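Local coordinates for protein nucleoside-diphosphate sugar epimerase (SulA family) (Corynebacterium glutamicum, PDB 3OH8) that probably acts as an NAD-dependent epimerase on nucleotide-linked sugars, its exact substrate not established, at residues Leu267-Glu272 with Pro417-Asn422; Ala300-Gly305 with Gly360-Val365. All coordinates share one frame; numbering follows the deposited sequence.

The two contacts lie about 9 Å apart between their centres, and interaction 2 is nested in the chain loop that interaction 1 closes. They meet at E269, whose OE2 accepts a probable hydrogen bond from N363 N at 2.7 Å, so the carboxylate that holds the start of helix 418-422 also grips the strand 360-364. The methylene CG of E269 packs on P361 O at 3.3 Å. P417 also packs at this junction, its CB 3.4 Å from V365 O. Interaction 2 is the sheet pairing inside the Rossmann-like domain, and interaction 1 fastens a turn of that domain and a helix from the DUF1731 family region beside the same strand.

Interaction 1: residues Leu267-Glu272 with Pro417-Asn422; sequences LTEESE and PAALEN
A chi1 of -63° sets CG of E269 anti to its carbonyl carbon, and a bend at chi2 (85°) then swings CD over to A419, bringing the carboxylate to the first turn of helix 418-422. E269 sits in a type I beta turn, T268 to S271, that follows strand 265-267, while P417 is the N-cap residue of the helix. The carboxylate faces the N-terminal end of the helix, where the first backbone N-H groups have no acceptor within the helix itself. A419 N donates to E269 OE1 at 3.1 Å, approaching from above the carboxylate plane, 39° out of it, and reaches OE2 only weakly. Water 1 extends the grip: it donates to E269 OE2 at 2.6 Å and accepts from L420 N at 3.0 Å. OE2 has a further partner, N363 N of strand 360-364, so one oxygen links strand, water and helix. The helix end would be expected to favour the negative charge. Side-chain contacts flank the polar group: A419 CB lies 3.4 Å from E269 OE2, and T268, with CG2 anti to its backbone N, presses that methyl on A418 CB at 3.4 Å, a notably close approach for two methyl carbons. The turn is braced from within, its backbone bond from S271 N to T268 O being joined by a nearly straight bond from T268 N to S271 OG of 2.8 Å.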
loop_
_atom_site.group_PDB
_atom_site.type_symbol
_atom_site.label_atom_id
_atom_site.label_comp_id
_atom_site.label_asym_id
_atom_site.label_seq_id
_atom_site.Cartn_x
_atom_site.Cartn_y
_atom_site.Cartn_z
ATOM N N LEU A 267 2.615 22.317 -11.279
ATOM C CA LEU A 267 3.990 21.876 -11.048
ATOM C C LEU A 267 4.285 20.527 -11.703
ATOM O O LEU A 267 3.634 19.519 -11.417
ATOM C CB LEU A 267 4.283 21.817 -9.542
ATOM C CG LEU A 267 4.019 23.144 -8.818
ATOM C CD1 LEU A 267 3.902 22.931 -7.305
ATOM C CD2 LEU A 267 5.118 24.163 -9.156
ATOM N N THR A 268 5.288 20.529 -12.570
ATOM C CA THR A 268 5.705 19.350 -13.316
ATOM C C THR A 268 7.159 19.073 -12.968
ATOM O O THR A 268 7.819 19.911 -12.373
ATOM C CB THR A 268 5.594 19.623 -14.833
ATOM O OG1 THR A 268 4.208 19.635 -15.210
ATOM C CG2 THR A 268 6.315 18.572 -15.637
ATOM N N GLU A 269 7.678 17.914 -13.353
ATOM C CA GLU A 269 9.082 17.638 -13.090
ATOM C C GLU A 269 9.987 18.626 -13.833
ATOM O O GLU A 269 11.200 18.658 -13.612
ATOM C CB GLU A 269 9.426 16.187 -13.434
ATOM C CG GLU A 269 8.659 15.142 -12.578
ATOM C CD GLU A 269 7.272 14.800 -13.120
ATOM O OE1 GLU A 269 6.846 15.398 -14.134
ATOM O OE2 GLU A 269 6.602 13.920 -12.537
ATOM N N GLU A 270 9.388 19.433 -14.705
ATOM C CA GLU A 270 10.114 20.479 -15.427
ATOM C C GLU A 270 10.171 21.778 -14.639
ATOM O O GLU A 270 10.994 22.647 -14.928
ATOM C CB GLU A 270 9.429 20.798 -16.759
ATOM C CG GLU A 270 9.188 19.620 -17.646
ATOM C CD GLU A 270 10.383 19.297 -18.489
ATOM O OE1 GLU A 270 10.271 19.416 -19.729
ATOM O OE2 GLU A 270 11.431 18.928 -17.914
ATOM N N SER A 271 9.275 21.929 -13.670
ATOM C CA SER A 271 9.196 23.176 -12.921
ATOM C C SER A 271 10.419 23.374 -12.034
ATOM O O SER A 271 10.984 22.409 -11.505
ATOM C CB SER A 271 7.936 23.197 -12.069
ATOM O OG SER A 271 6.802 22.921 -12.864
ATOM N N GLU A 272 10.822 24.632 -11.864
ATOM C CA GLU A 272 11.955 24.956 -11.002
ATOM C C GLU A 272 11.668 24.645 -9.551
ATOM O O GLU A 272 10.518 24.626 -9.124
ATOM C CB GLU A 272 12.278 26.447 -11.064
ATOM C CG GLU A 272 12.728 26.964 -12.384
ATOM C CD GLU A 272 13.054 28.447 -12.287
ATOM O OE1 GLU A 272 13.478 28.901 -11.194
ATOM O OE2 GLU A 272 12.883 29.147 -13.289
ATOM N N PRO A 417 1.504 14.719 -12.124
ATOM C CA PRO A 417 2.392 13.581 -12.392
ATOM C C PRO A 417 2.696 13.496 -13.887
ATOM O O PRO A 417 2.351 12.520 -14.553
ATOM C CB PRO A 417 1.570 12.380 -11.919
ATOM C CG PRO A 417 0.125 12.808 -12.161
ATOM C CD PRO A 417 0.089 14.319 -11.990
ATOM N N ALA A 418 3.336 14.534 -14.413
ATOM C CA ALA A 418 3.540 14.644 -15.858
ATOM C C ALA A 418 4.391 13.508 -16.420
ATOM O O ALA A 418 4.079 12.944 -17.473
ATOM C CB ALA A 418 4.168 16.001 -16.209
ATOM N N ALA A 419 5.466 13.178 -15.713
ATOM C CA ALA A 419 6.384 12.149 -16.166
ATOM C C ALA A 419 5.683 10.781 -16.241
ATOM O O ALA A 419 5.892 10.008 -17.184
ATOM C CB ALA A 419 7.588 12.095 -15.247
ATOM N N LEU A 420 4.844 10.483 -15.253
ATOM C CA LEU A 420 4.116 9.216 -15.247
ATOM C C LEU A 420 3.044 9.172 -16.346
ATOM O O LEU A 420 2.883 8.164 -17.037
ATOM C CB LEU A 420 3.495 8.961 -13.873
ATOM C CG LEU A 420 4.540 8.635 -12.798
ATOM C CD1 LEU A 420 3.924 8.629 -11.414
ATOM C CD2 LEU A 420 5.214 7.298 -13.117
ATOM N N GLU A 421 2.314 10.272 -16.503
ATOM C CA GLU A 421 1.298 10.354 -17.549
ATOM C C GLU A 421 1.943 10.182 -18.924
ATOM O O GLU A 421 1.362 9.555 -19.808
ATOM C CB GLU A 421 0.523 11.666 -17.463
ATOM C CG GLU A 421 -0.420 11.741 -16.264
ATOM C CD GLU A 421 -0.927 13.148 -15.994
ATOM O OE1 GLU A 421 -0.219 14.122 -16.333
ATOM O OE2 GLU A 421 -2.030 13.277 -15.425
ATOM N N ASN A 422 3.149 10.725 -19.092
ATOM C CA ASN A 422 3.877 10.596 -20.351
ATOM C C ASN A 422 4.270 9.154 -20.635
ATOM O O ASN A 422 4.425 8.765 -21.796
ATOM C CB ASN A 422 5.120 11.476 -20.355
ATOM C CG ASN A 422 4.790 12.942 -20.564
ATOM O OD1 ASN A 422 3.712 13.280 -21.054
ATOM N ND2 ASN A 422 5.716 13.820 -20.190
HETATM O O HOH W 1 5.055 11.849 -12.631
#

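Interaction 2: residues Ala300-Gly305 with Gly360-Val365; sequences AFIRTG and GPINAV
R303 and P361 run alongside one another in the same direction, with P361 CB over the centre of one face of the guanidinium, 3.2 Å from R303 CZ. In the arginine, chi2 of -177° and chi3 of 177° keep the chain extended as far as NE. On the same side of the sheet, F301 CD2 approaches the proline ring, 3.7 Å from P361 N. The other side carries aliphatic contacts: I302 CG2 touches A364 CB at 3.6 Å, and I302 CD1 reaches I362 CB. Beneath these side chains the backbones pair in parallel register from A300 with G360 to T304 with A364. F301 N donates to G360 O, I362 N to F301 O (2.7 Å), R303 N to I362 O and A364 N to R303 O (2.8 Å), while G305 N closes the ladder on A364 O at 3.2 Å. The strand axes are inclined by 23°.

Second-shell groups fix the arginine: E286 forms a salt bridge with NE, Y258 OH takes a hydrogen bond from NH1, and F257 makes a cation-pi contact. On the opposite side of the sheet, helix 342-354 packs against I302, T304 and A364 through Y349, L345 and I348. Backbone bonds from A300, I302 and T304 to strand 248-254 and the residue just after it, V255, make 298-308 an interior strand. A largely parallel sheet with helices packed against it is the Rossmann-like architecture of the NAD-dependent epimerase/dehydratase family, to which this pairing contributes strand 360-364.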
loop_
_atom_site.group_PDB
_atom_site.type_symbol
_atom_site.label_atom_id
_atom_site.label_comp_id
_atom_site.label_asym_id
_atom_site.label_seq_id
_atom_site.Cartn_x
_atom_site.Cartn_y
_atom_site.Cartn_z
ATOM N N ALA A 300 16.382 7.756 -9.233
ATOM C CA ALA A 300 15.139 8.528 -9.328
ATOM C C ALA A 300 14.768 9.104 -7.968
ATOM O O ALA A 300 15.099 8.532 -6.927
ATOM C CB ALA A 300 14.005 7.677 -9.859
ATOM N N PHE A 301 14.078 10.242 -7.997
ATOM C CA PHE A 301 13.614 10.928 -6.800
ATOM C C PHE A 301 12.109 10.881 -6.827
ATOM O O PHE A 301 11.479 11.389 -7.756
ATOM C CB PHE A 301 14.063 12.395 -6.803
ATOM C CG PHE A 301 15.492 12.581 -7.192
ATOM C CD1 PHE A 301 16.506 12.129 -6.366
ATOM C CD2 PHE A 301 15.825 13.212 -8.377
ATOM C CE1 PHE A 301 17.825 12.295 -6.716
ATOM C CE2 PHE A 301 17.151 13.378 -8.737
ATOM C CZ PHE A 301 18.150 12.913 -7.902
ATOM N N ILE A 302 11.526 10.251 -5.819
ATOM C CA ILE A 302 10.073 10.115 -5.760
ATOM C C ILE A 302 9.532 11.295 -4.958
ATOM O O ILE A 302 9.452 11.241 -3.735
ATOM C CB ILE A 302 9.672 8.771 -5.116
ATOM C CG1 ILE A 302 10.365 7.614 -5.845
ATOM C CG2 ILE A 302 8.159 8.577 -5.139
ATOM C CD1 ILE A 302 10.210 7.651 -7.372
ATOM N N ARG A 303 9.207 12.381 -5.661
ATOM C CA ARG A 303 8.665 13.561 -5.011
ATOM C C ARG A 303 7.214 13.288 -4.642
ATOM O O ARG A 303 6.313 13.449 -5.457
ATOM C CB ARG A 303 8.792 14.788 -5.930
ATOM C CG ARG A 303 10.238 15.080 -6.330
ATOM C CD ARG A 303 10.376 16.355 -7.193
ATOM N NE ARG A 303 11.780 16.630 -7.487
ATOM C CZ ARG A 303 12.205 17.392 -8.491
ATOM N NH1 ARG A 303 11.339 17.968 -9.324
ATOM N NH2 ARG A 303 13.504 17.566 -8.664
ATOM N N THR A 304 7.002 12.868 -3.401
ATOM C CA THR A 304 5.693 12.424 -2.952
ATOM C C THR A 304 4.790 13.556 -2.480
ATOM O O THR A 304 5.237 14.502 -1.818
ATOM C CB THR A 304 5.830 11.455 -1.776
ATOM O OG1 THR A 304 6.837 10.484 -2.084
ATOM C CG2 THR A 304 4.498 10.758 -1.531
ATOM N N GLY A 305 3.512 13.436 -2.813
ATOM C CA GLY A 305 2.488 14.293 -2.247
ATOM C C GLY A 305 2.150 13.758 -0.874
ATOM O O GLY A 305 2.912 12.982 -0.308
ATOM N N GLY A 360 15.559 10.204 -12.677
ATOM C CA GLY A 360 15.386 11.622 -12.379
ATOM C C GLY A 360 14.199 11.829 -11.454
ATOM O O GLY A 360 13.721 10.874 -10.823
ATOM N N PRO A 361 13.712 13.072 -11.359
ATOM C CA PRO A 361 12.566 13.373 -10.492
ATOM C C PRO A 361 11.252 12.781 -11.020
ATOM O O PRO A 361 10.996 12.834 -12.217
ATOM C CB PRO A 361 12.490 14.902 -10.531
ATOM C CG PRO A 361 13.100 15.272 -11.872
ATOM C CD PRO A 361 14.214 14.268 -12.066
ATOM N N ILE A 362 10.444 12.207 -10.131
ATOM C CA ILE A 362 9.116 11.740 -10.498
ATOM C C ILE A 362 8.107 12.328 -9.516
ATOM O O ILE A 362 8.249 12.141 -8.314
ATOM C CB ILE A 362 9.035 10.216 -10.397
ATOM C CG1 ILE A 362 10.072 9.559 -11.319
ATOM C CG2 ILE A 362 7.647 9.757 -10.740
ATOM C CD1 ILE A 362 9.811 9.798 -12.820
ATOM N N ASN A 363 7.117 13.075 -10.005
ATOM C CA ASN A 363 6.056 13.544 -9.117
ATOM C C ASN A 363 5.134 12.371 -8.784
ATOM O O ASN A 363 4.397 11.892 -9.650
ATOM C CB ASN A 363 5.244 14.683 -9.748
ATOM C CG ASN A 363 6.012 16.008 -9.804
ATOM O OD1 ASN A 363 5.597 16.951 -10.487
ATOM N ND2 ASN A 363 7.113 16.091 -9.079
ATOM N N ALA A 364 5.185 11.889 -7.547
ATOM C CA ALA A 364 4.289 10.801 -7.149
ATOM C C ALA A 364 3.070 11.413 -6.494
ATOM O O ALA A 364 2.999 11.530 -5.274
ATOM C CB ALA A 364 4.984 9.835 -6.206
ATOM N N VAL A 365 2.135 11.841 -7.333
ATOM C CA VAL A 365 0.917 12.505 -6.907
ATOM C C VAL A 365 -0.180 11.998 -7.824
ATOM O O VAL A 365 0.083 11.635 -8.964
ATOM C CB VAL A 365 1.022 14.049 -7.077
ATOM C CG1 VAL A 365 2.206 14.607 -6.264
ATOM C CG2 VAL A 365 1.152 14.417 -8.563
#